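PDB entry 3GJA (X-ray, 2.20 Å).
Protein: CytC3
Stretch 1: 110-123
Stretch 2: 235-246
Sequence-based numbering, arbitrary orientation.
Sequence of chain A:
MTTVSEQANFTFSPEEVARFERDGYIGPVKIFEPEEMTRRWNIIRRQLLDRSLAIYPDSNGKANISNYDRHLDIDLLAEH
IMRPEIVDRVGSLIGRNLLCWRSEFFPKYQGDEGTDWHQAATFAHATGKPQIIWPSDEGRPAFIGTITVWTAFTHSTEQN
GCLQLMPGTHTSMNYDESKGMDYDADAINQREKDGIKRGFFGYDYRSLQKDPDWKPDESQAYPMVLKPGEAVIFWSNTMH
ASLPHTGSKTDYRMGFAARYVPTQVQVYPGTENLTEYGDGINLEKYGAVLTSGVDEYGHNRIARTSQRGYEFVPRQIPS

Stretch 1, residues 110-123: QGDEGTDWHQAATF
Stretch 2 235-246: WSNTMHASLPHT

Two strands that pair edge to edge must satisfy their inward-facing amides and carbonyls, and an irregular pairing shows how this is done when the register slips. In CytC3, residues 110-123 run antiparallel to 235-246, burying 970 Å² in total. The CA atoms of Gln-110 and His-245 lie 5.1 Å apart, those of Gly-114 and Pro-244 3.8 Å, those of Trp-117 and Ala-241 4.4 Å, and those of Gln-119 and Asn-237 4.8 Å.

Two antiparallel bridges carry the ladder, and a pair of loop hydrogen bonds extends the pairing beyond it. In the loop part, Gly-111 N donates to His-245 O (3.2 Å), while His-245 N donates to Asp-112 O (2.8 Å). In the ladder, Thr-115 N reaches Ser-242 O at 2.8 Å, answered by Ser-242 N to Thr-115 O at 3.2 Å. His-118 N gives to His-240 O (2.9 Å) and His-240 N to His-118 O (3.0 Å). Between these two bridges the register shifts by one residue, a beta bulge, yet the side chains of Thr-115, Ser-242, His-118 and His-240 share one face. There Thr-115 OG1 (chi1 m) donates a weak hydrogen bond to Ser-242 OG (chi1 p) at 3.3 Å.

The chain turns a corner at Trp-117 (phi/psi -58/128), whose N donates to Asp-116 OD1 at 2.7 Å. Its indole (chi1 m, chi2 103°) receives the methyl of Ala-241 over one face, with CB 3.8 Å from the centroid of the six-membered ring. At Gly-114 (-82/-160) the chains press so closely that CA sits 3.0 Å from Ser-242 O; a CB would point toward the partner and clash with that oxygen.

Both histidines on the shared face have chi1 p and near-extended backbones, and each ring donates to a carbonyl two residues earlier in its own stretch: His-118 ND1 to Asp-116 O (2.9 Å) and His-240 ND1 to Thr-238 O (3.2 Å). The rings meet obliquely, centroids 4.4 Å apart and planes at 49°.

Beyond the ladder, a water substitutes for direct pairing. It accepts from Ala-120 N (2.8 Å), donates to Ser-236 O (2.7 Å) and Thr-238 O (2.6 Å), and lies 3.0 Å from His-240 ND1. Ser-236 and Asn-237 are the central residues of a type I turn closed by Thr-238 N to Trp-235 O at 2.9 Å.

At the other end, His-245 (chi1 t, chi2 -45°) points toward the first stretch and lays its ring face against Gln-110, CA being 3.5 Å from the centroid. Its NE2 is hydrogen-bonded elsewhere in the structure.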

ATOM      1  N   GLN A 110     -20.623  -5.445   6.497  1.00 38.66           N
ATOM      2  CA  GLN A 110     -21.307  -6.295   7.461  1.00 39.39           C
ATOM      3  C   GLN A 110     -21.442  -7.707   6.893  1.00 39.43           C
ATOM      4  O   GLN A 110     -21.830  -7.893   5.743  1.00 38.19           O
ATOM      5  CB  GLN A 110     -22.679  -5.684   7.776  1.00 41.17           C
ATOM      6  CG  GLN A 110     -23.481  -6.369   8.875  1.00 39.64           C
ATOM      7  CD  GLN A 110     -24.193  -7.609   8.384  1.00 41.99           C
ATOM      8  OE1 GLN A 110     -24.697  -7.643   7.260  1.00 38.49           O
ATOM      9  NE2 GLN A 110     -24.255  -8.632   9.232  1.00 42.31           N
ATOM     10  N   GLY A 111     -21.082  -8.701   7.697  1.00 39.93           N
ATOM     11  CA  GLY A 111     -21.172 -10.076   7.251  1.00 39.69           C
ATOM     12  C   GLY A 111     -19.829 -10.660   6.861  1.00 41.96           C
ATOM     13  O   GLY A 111     -19.642 -11.872   6.932  1.00 42.87           O
ATOM     14  N   ASP A 112     -18.894  -9.813   6.441  1.00 41.78           N
ATOM     15  CA  ASP A 112     -17.579 -10.295   6.048  1.00 41.97           C
ATOM     16  C   ASP A 112     -16.944 -10.990   7.238  1.00 43.10           C
ATOM     17  O   ASP A 112     -17.004 -10.507   8.365  1.00 43.19           O
ATOM     18  CB  ASP A 112     -16.680  -9.142   5.568  1.00 42.43           C
ATOM     19  CG  ASP A 112     -17.111  -8.581   4.209  1.00 44.93           C
ATOM     20  OD1 ASP A 112     -18.063  -9.128   3.601  1.00 46.82           O
ATOM     21  OD2 ASP A 112     -16.499  -7.593   3.742  1.00 42.30           O
ATOM     22  N   GLU A 113     -16.351 -12.146   6.985  1.00 44.98           N
ATOM     23  CA  GLU A 113     -15.708 -12.903   8.040  1.00 47.57           C
ATOM     24  C   GLU A 113     -14.300 -12.369   8.217  1.00 47.22           C
ATOM     25  O   GLU A 113     -13.797 -11.628   7.371  1.00 46.32           O
ATOM     26  CB  GLU A 113     -15.672 -14.388   7.671  1.00 50.31           C
ATOM     27  CG  GLU A 113     -17.048 -15.033   7.623  1.00 54.39           C
ATOM     28  CD  GLU A 113     -17.008 -16.444   7.075  1.00 59.15           C
ATOM     29  OE1 GLU A 113     -16.709 -16.607   5.870  1.00 61.07           O
ATOM     30  OE2 GLU A 113     -17.271 -17.390   7.848  1.00 60.27           O
ATOM     31  N   GLY A 114     -13.667 -12.728   9.325  1.00 46.00           N
ATOM     32  CA  GLY A 114     -12.314 -12.259   9.542  1.00 46.27           C
ATOM     33  C   GLY A 114     -11.363 -13.156   8.786  1.00 44.64           C
ATOM     34  O   GLY A 114     -11.756 -13.845   7.844  1.00 45.48           O
ATOM     35  N   THR A 115     -10.105 -13.138   9.192  1.00 43.20           N
ATOM     36  CA  THR A 115      -9.093 -13.976   8.585  1.00 42.93           C
ATOM     37  C   THR A 115      -8.236 -14.484   9.725  1.00 42.36           C
ATOM     38  O   THR A 115      -8.066 -13.798  10.731  1.00 41.17           O
ATOM     39  CB  THR A 115      -8.219 -13.186   7.601  1.00 44.89           C
ATOM     40  OG1 THR A 115      -9.017 -12.764   6.489  1.00 48.85           O
ATOM     41  CG2 THR A 115      -7.108 -14.059   7.076  1.00 47.24           C
ATOM     42  N   ASP A 116      -7.716 -15.696   9.584  1.00 43.18           N
ATOM     43  CA  ASP A 116      -6.870 -16.262  10.623  1.00 42.63           C
ATOM     44  C   ASP A 116      -5.459 -15.726  10.396  1.00 40.79           C
ATOM     45  O   ASP A 116      -5.182 -15.129   9.357  1.00 38.52           O
ATOM     46  CB  ASP A 116      -6.877 -17.788  10.540  1.00 43.88           C
ATOM     47  CG  ASP A 116      -6.512 -18.448  11.860  1.00 47.44           C
ATOM     48  OD1 ASP A 116      -5.987 -17.755  12.761  1.00 47.73           O
ATOM     49  OD2 ASP A 116      -6.744 -19.666  11.993  1.00 47.80           O
ATOM     50  N   TRP A 117      -4.578 -15.936  11.369  1.00 39.85           N
ATOM     51  CA  TRP A 117      -3.195 -15.471  11.282  1.00 39.38           C
ATOM     52  C   TRP A 117      -2.460 -16.026  10.064  1.00 39.12           C
ATOM     53  O   TRP A 117      -2.426 -17.238   9.847  1.00 38.52           O
ATOM     54  CB  TRP A 117      -2.433 -15.850  12.557  1.00 38.94           C
ATOM     55  CG  TRP A 117      -2.936 -15.145  13.784  1.00 37.63           C
ATOM     56  CD1 TRP A 117      -3.734 -15.664  14.762  1.00 38.70           C
ATOM     57  CD2 TRP A 117      -2.694 -13.780  14.147  1.00 38.29           C
ATOM     58  NE1 TRP A 117      -4.005 -14.706  15.715  1.00 39.60           N
ATOM     59  CE2 TRP A 117      -3.380 -13.540  15.361  1.00 38.51           C
ATOM     60  CE3 TRP A 117      -1.966 -12.736  13.563  1.00 37.12           C
ATOM     61  CZ2 TRP A 117      -3.358 -12.301  16.002  1.00 38.26           C
ATOM     62  CZ3 TRP A 117      -1.944 -11.499  14.202  1.00 39.89           C
ATOM     63  CH2 TRP A 117      -2.638 -11.295  15.410  1.00 40.27           C
ATOM     64  N   HIS A 118      -1.860 -15.133   9.280  1.00 38.55           N
ATOM     65  CA  HIS A 118      -1.141 -15.547   8.076  1.00 37.41           C
ATOM     66  C   HIS A 118      -0.177 -14.480   7.566  1.00 38.00           C
ATOM     67  O   HIS A 118      -0.169 -13.345   8.046  1.00 37.24           O
ATOM     68  CB  HIS A 118      -2.130 -15.855   6.955  1.00 36.99           C
ATOM     69  CG  HIS A 118      -2.822 -14.639   6.421  1.00 38.08           C
ATOM     70  ND1 HIS A 118      -3.768 -13.942   7.142  1.00 36.30           N
ATOM     71  CD2 HIS A 118      -2.673 -13.971   5.252  1.00 38.37           C
ATOM     72  CE1 HIS A 118      -4.172 -12.898   6.440  1.00 37.70           C
ATOM     73  NE2 HIS A 118      -3.524 -12.892   5.290  1.00 39.73           N
ATOM     74  N   GLN A 119       0.626 -14.856   6.576  1.00 37.00           N
ATOM     75  CA  GLN A 119       1.579 -13.939   5.967  1.00 37.77           C
ATOM     76  C   GLN A 119       1.266 -13.830   4.479  1.00 39.13           C
ATOM     77  O   GLN A 119       1.405 -14.806   3.730  1.00 39.28           O
ATOM     78  CB  GLN A 119       3.001 -14.448   6.147  1.00 36.98           C
ATOM     79  CG  GLN A 119       3.399 -14.622   7.582  1.00 41.20           C
ATOM     80  CD  GLN A 119       4.846 -15.020   7.729  1.00 43.91           C
ATOM     81  OE1 GLN A 119       5.749 -14.197   7.574  1.00 48.16           O
ATOM     82  NE2 GLN A 119       5.079 -16.292   8.018  1.00 47.07           N
ATOM     83  N   ALA A 120       0.835 -12.648   4.054  1.00 37.49           N
ATOM     84  CA  ALA A 120       0.505 -12.432   2.653  1.00 37.32           C
ATOM     85  C   ALA A 120       1.787 -12.388   1.818  1.00 38.20           C
ATOM     86  O   ALA A 120       2.855 -12.061   2.330  1.00 38.46           O
ATOM     87  CB  ALA A 120      -0.279 -11.133   2.503  1.00 36.53           C
ATOM     88  N   ALA A 121       1.675 -12.725   0.537  1.00 38.52           N
ATOM     89  CA  ALA A 121       2.820 -12.729  -0.370  1.00 38.87           C
ATOM     90  C   ALA A 121       2.599 -11.706  -1.484  1.00 40.14           C
ATOM     91  O   ALA A 121       1.488 -11.203  -1.654  1.00 42.45           O
ATOM     92  CB  ALA A 121       3.000 -14.119  -0.964  1.00 36.37           C
ATOM     93  N   THR A 122       3.644 -11.393  -2.243  1.00 39.67           N
ATOM     94  CA  THR A 122       3.506 -10.421  -3.320  1.00 39.73           C
ATOM     95  C   THR A 122       3.428 -11.044  -4.711  1.00 42.12           C
ATOM     96  O   THR A 122       3.652 -10.366  -5.721  1.00 42.21           O
ATOM     97  CB  THR A 122       4.650  -9.398  -3.301  1.00 38.86           C
ATOM     98  OG1 THR A 122       5.906 -10.078  -3.206  1.00 40.09           O
ATOM     99  CG2 THR A 122       4.489  -8.447  -2.124  1.00 37.36           C
ATOM    100  N   PHE A 123       3.113 -12.335  -4.764  1.00 40.47           N
ATOM    101  CA  PHE A 123       2.986 -13.026  -6.039  1.00 40.33           C
ATOM    102  C   PHE A 123       1.642 -12.654  -6.648  1.00 40.53           C
ATOM    103  O   PHE A 123       0.691 -12.337  -5.929  1.00 41.64           O
ATOM    104  CB  PHE A 123       3.033 -14.542  -5.842  1.00 39.99           C
ATOM    105  CG  PHE A 123       4.340 -15.048  -5.304  1.00 44.06           C
ATOM    106  CD1 PHE A 123       5.491 -15.014  -6.086  1.00 43.53           C
ATOM    107  CD2 PHE A 123       4.425 -15.557  -4.009  1.00 42.38           C
ATOM    108  CE1 PHE A 123       6.710 -15.478  -5.586  1.00 43.86           C
ATOM    109  CE2 PHE A 123       5.633 -16.020  -3.500  1.00 43.24           C
ATOM    110  CZ  PHE A 123       6.780 -15.980  -4.290  1.00 44.99           C
ATOM    111  N   TRP A 235       5.254  -4.422   6.865  1.00 35.23           N
ATOM    112  CA  TRP A 235       5.799  -5.175   5.750  1.00 34.10           C
ATOM    113  C   TRP A 235       4.604  -5.980   5.251  1.00 34.20           C
ATOM    114  O   TRP A 235       3.844  -6.525   6.052  1.00 31.86           O
ATOM    115  CB  TRP A 235       6.886  -6.137   6.223  1.00 35.38           C
ATOM    116  CG  TRP A 235       8.239  -5.527   6.358  1.00 36.42           C
ATOM    117  CD1 TRP A 235       8.944  -5.341   7.513  1.00 35.92           C
ATOM    118  CD2 TRP A 235       9.084  -5.077   5.292  1.00 36.36           C
ATOM    119  NE1 TRP A 235      10.176  -4.810   7.232  1.00 37.80           N
ATOM    120  CE2 TRP A 235      10.291  -4.637   5.876  1.00 37.01           C
ATOM    121  CE3 TRP A 235       8.937  -5.003   3.900  1.00 36.06           C
ATOM    122  CZ2 TRP A 235      11.352  -4.129   5.116  1.00 35.91           C
ATOM    123  CZ3 TRP A 235       9.995  -4.498   3.142  1.00 37.45           C
ATOM    124  CH2 TRP A 235      11.186  -4.067   3.754  1.00 36.90           C
ATOM    125  N   SER A 236       4.435  -6.046   3.937  1.00 33.65           N
ATOM    126  CA  SER A 236       3.322  -6.778   3.347  1.00 35.32           C
ATOM    127  C   SER A 236       3.209  -8.223   3.851  1.00 36.69           C
ATOM    128  O   SER A 236       2.116  -8.791   3.883  1.00 35.83           O
ATOM    129  CB  SER A 236       3.469  -6.788   1.826  1.00 33.42           C
ATOM    130  OG  SER A 236       4.754  -7.273   1.459  1.00 33.95           O
ATOM    131  N   ASN A 237       4.336  -8.809   4.244  1.00 38.41           N
ATOM    132  CA  ASN A 237       4.357 -10.195   4.712  1.00 40.50           C
ATOM    133  C   ASN A 237       4.343 -10.370   6.232  1.00 40.89           C
ATOM    134  O   ASN A 237       4.587 -11.466   6.733  1.00 40.13           O
ATOM    135  CB  ASN A 237       5.576 -10.913   4.129  1.00 42.68           C
ATOM    136  CG  ASN A 237       6.886 -10.319   4.603  1.00 47.91           C
ATOM    137  OD1 ASN A 237       7.043  -9.099   4.658  1.00 50.47           O
ATOM    138  ND2 ASN A 237       7.843 -11.181   4.937  1.00 52.09           N
ATOM    139  N   THR A 238       4.052  -9.301   6.965  1.00 39.12           N
ATOM    140  CA  THR A 238       4.018  -9.394   8.418  1.00 39.29           C
ATOM    141  C   THR A 238       2.844 -10.248   8.882  1.00 37.87           C
ATOM    142  O   THR A 238       1.749 -10.181   8.327  1.00 37.90           O
ATOM    143  CB  THR A 238       3.907  -7.999   9.063  1.00 39.43           C
ATOM    144  OG1 THR A 238       5.075  -7.238   8.734  1.00 44.41           O
ATOM    145  CG2 THR A 238       3.786  -8.111  10.576  1.00 38.01           C
ATOM    146  N   MET A 239       3.086 -11.054   9.904  1.00 37.53           N
ATOM    147  CA  MET A 239       2.057 -11.920  10.462  1.00 38.53           C
ATOM    148  C   MET A 239       0.853 -11.081  10.864  1.00 37.59           C
ATOM    149  O   MET A 239       0.983 -10.133  11.629  1.00 38.86           O
ATOM    150  CB  MET A 239       2.601 -12.637  11.700  1.00 40.89           C
ATOM    151  CG  MET A 239       1.650 -13.660  12.303  1.00 43.08           C
ATOM    152  SD  MET A 239       1.382 -15.033  11.182  1.00 47.38           S
ATOM    153  CE  MET A 239       2.919 -15.900  11.350  1.00 46.10           C
ATOM    154  N   HIS A 240      -0.322 -11.412  10.348  1.00 37.24           N
ATOM    155  CA  HIS A 240      -1.504 -10.658  10.726  1.00 36.38           C
ATOM    156  C   HIS A 240      -2.792 -11.429  10.500  1.00 35.52           C
ATOM    157  O   HIS A 240      -2.815 -12.445   9.801  1.00 35.20           O
ATOM    158  CB  HIS A 240      -1.573  -9.329   9.970  1.00 37.78           C
ATOM    159  CG  HIS A 240      -2.104  -9.454   8.580  1.00 37.62           C
ATOM    160  ND1 HIS A 240      -1.346  -9.928   7.533  1.00 40.87           N
ATOM    161  CD2 HIS A 240      -3.325  -9.172   8.064  1.00 41.62           C
ATOM    162  CE1 HIS A 240      -2.075  -9.932   6.430  1.00 42.14           C
ATOM    163  NE2 HIS A 240      -3.280  -9.478   6.724  1.00 43.11           N
ATOM    164  N   ALA A 241      -3.860 -10.921  11.106  1.00 34.21           N
ATOM    165  CA  ALA A 241      -5.187 -11.505  11.000  1.00 34.21           C
ATOM    166  C   ALA A 241      -6.179 -10.352  10.912  1.00 34.62           C
ATOM    167  O   ALA A 241      -5.783  -9.195  10.859  1.00 37.00           O
ATOM    168  CB  ALA A 241      -5.479 -12.361  12.231  1.00 32.55           C
ATOM    169  N   SER A 242      -7.466 -10.663  10.894  1.00 34.11           N
ATOM    170  CA  SER A 242      -8.483  -9.623  10.839  1.00 34.65           C
ATOM    171  C   SER A 242      -9.766 -10.152  11.461  1.00 34.50           C
ATOM    172  O   SER A 242     -10.082 -11.334  11.357  1.00 34.20           O
ATOM    173  CB  SER A 242      -8.740  -9.186   9.393  1.00 33.23           C
ATOM    174  OG  SER A 242      -9.260 -10.253   8.617  1.00 36.02           O
ATOM    175  N   LEU A 243     -10.498  -9.262  12.115  1.00 36.95           N
ATOM    176  CA  LEU A 243     -11.743  -9.619  12.775  1.00 36.39           C
ATOM    177  C   LEU A 243     -12.898  -9.621  11.783  1.00 37.25           C
ATOM    178  O   LEU A 243     -12.807  -9.029  10.707  1.00 35.46           O
ATOM    179  CB  LEU A 243     -12.042  -8.604  13.886  1.00 35.99           C
ATOM    180  CG  LEU A 243     -11.182  -8.626  15.156  1.00 38.99           C
ATOM    181  CD1 LEU A 243     -11.457  -7.372  15.964  1.00 37.24           C
ATOM    182  CD2 LEU A 243     -11.499  -9.870  15.999  1.00 35.34           C
ATOM    183  N   PRO A 244     -13.993 -10.320  12.121  1.00 35.93           N
ATOM    184  CA  PRO A 244     -15.148 -10.347  11.222  1.00 35.59           C
ATOM    185  C   PRO A 244     -15.860  -9.015  11.407  1.00 35.42           C
ATOM    186  O   PRO A 244     -15.611  -8.311  12.384  1.00 34.62           O
ATOM    187  CB  PRO A 244     -15.973 -11.511  11.755  1.00 36.39           C
ATOM    188  CG  PRO A 244     -15.700 -11.458  13.225  1.00 37.12           C
ATOM    189  CD  PRO A 244     -14.194 -11.238  13.257  1.00 36.82           C
ATOM    190  N   HIS A 245     -16.729  -8.658  10.473  1.00 35.22           N
ATOM    191  CA  HIS A 245     -17.460  -7.407  10.578  1.00 34.74           C
ATOM    192  C   HIS A 245     -18.801  -7.717  11.223  1.00 35.05           C
ATOM    193  O   HIS A 245     -19.671  -8.314  10.594  1.00 34.17           O
ATOM    194  CB  HIS A 245     -17.675  -6.803   9.191  1.00 35.57           C
ATOM    195  CG  HIS A 245     -18.347  -5.466   9.209  1.00 34.96           C
ATOM    196  ND1 HIS A 245     -19.451  -5.197   9.993  1.00 32.67           N
ATOM    197  CD2 HIS A 245     -18.104  -4.337   8.501  1.00 32.28           C
ATOM    198  CE1 HIS A 245     -19.858  -3.961   9.765  1.00 32.12           C
ATOM    199  NE2 HIS A 245     -19.060  -3.418   8.863  1.00 30.83           N
ATOM    200  N   THR A 246     -18.961  -7.300  12.474  1.00 35.36           N
ATOM    201  CA  THR A 246     -20.189  -7.555  13.220  1.00 36.99           C
ATOM    202  C   THR A 246     -20.984  -6.295  13.543  1.00 37.84           C
ATOM    203  O   THR A 246     -21.740  -6.281  14.517  1.00 39.87           O
ATOM    204  CB  THR A 246     -19.871  -8.265  14.558  1.00 35.95           C
ATOM    205  OG1 THR A 246     -18.986  -7.442  15.324  1.00 36.98           O
ATOM    206  CG2 THR A 246     -19.186  -9.608  14.310  1.00 35.00           C
TER
HETATM  207  O   HOH W   1       1.067 -10.416   5.803  1.00 40.62           O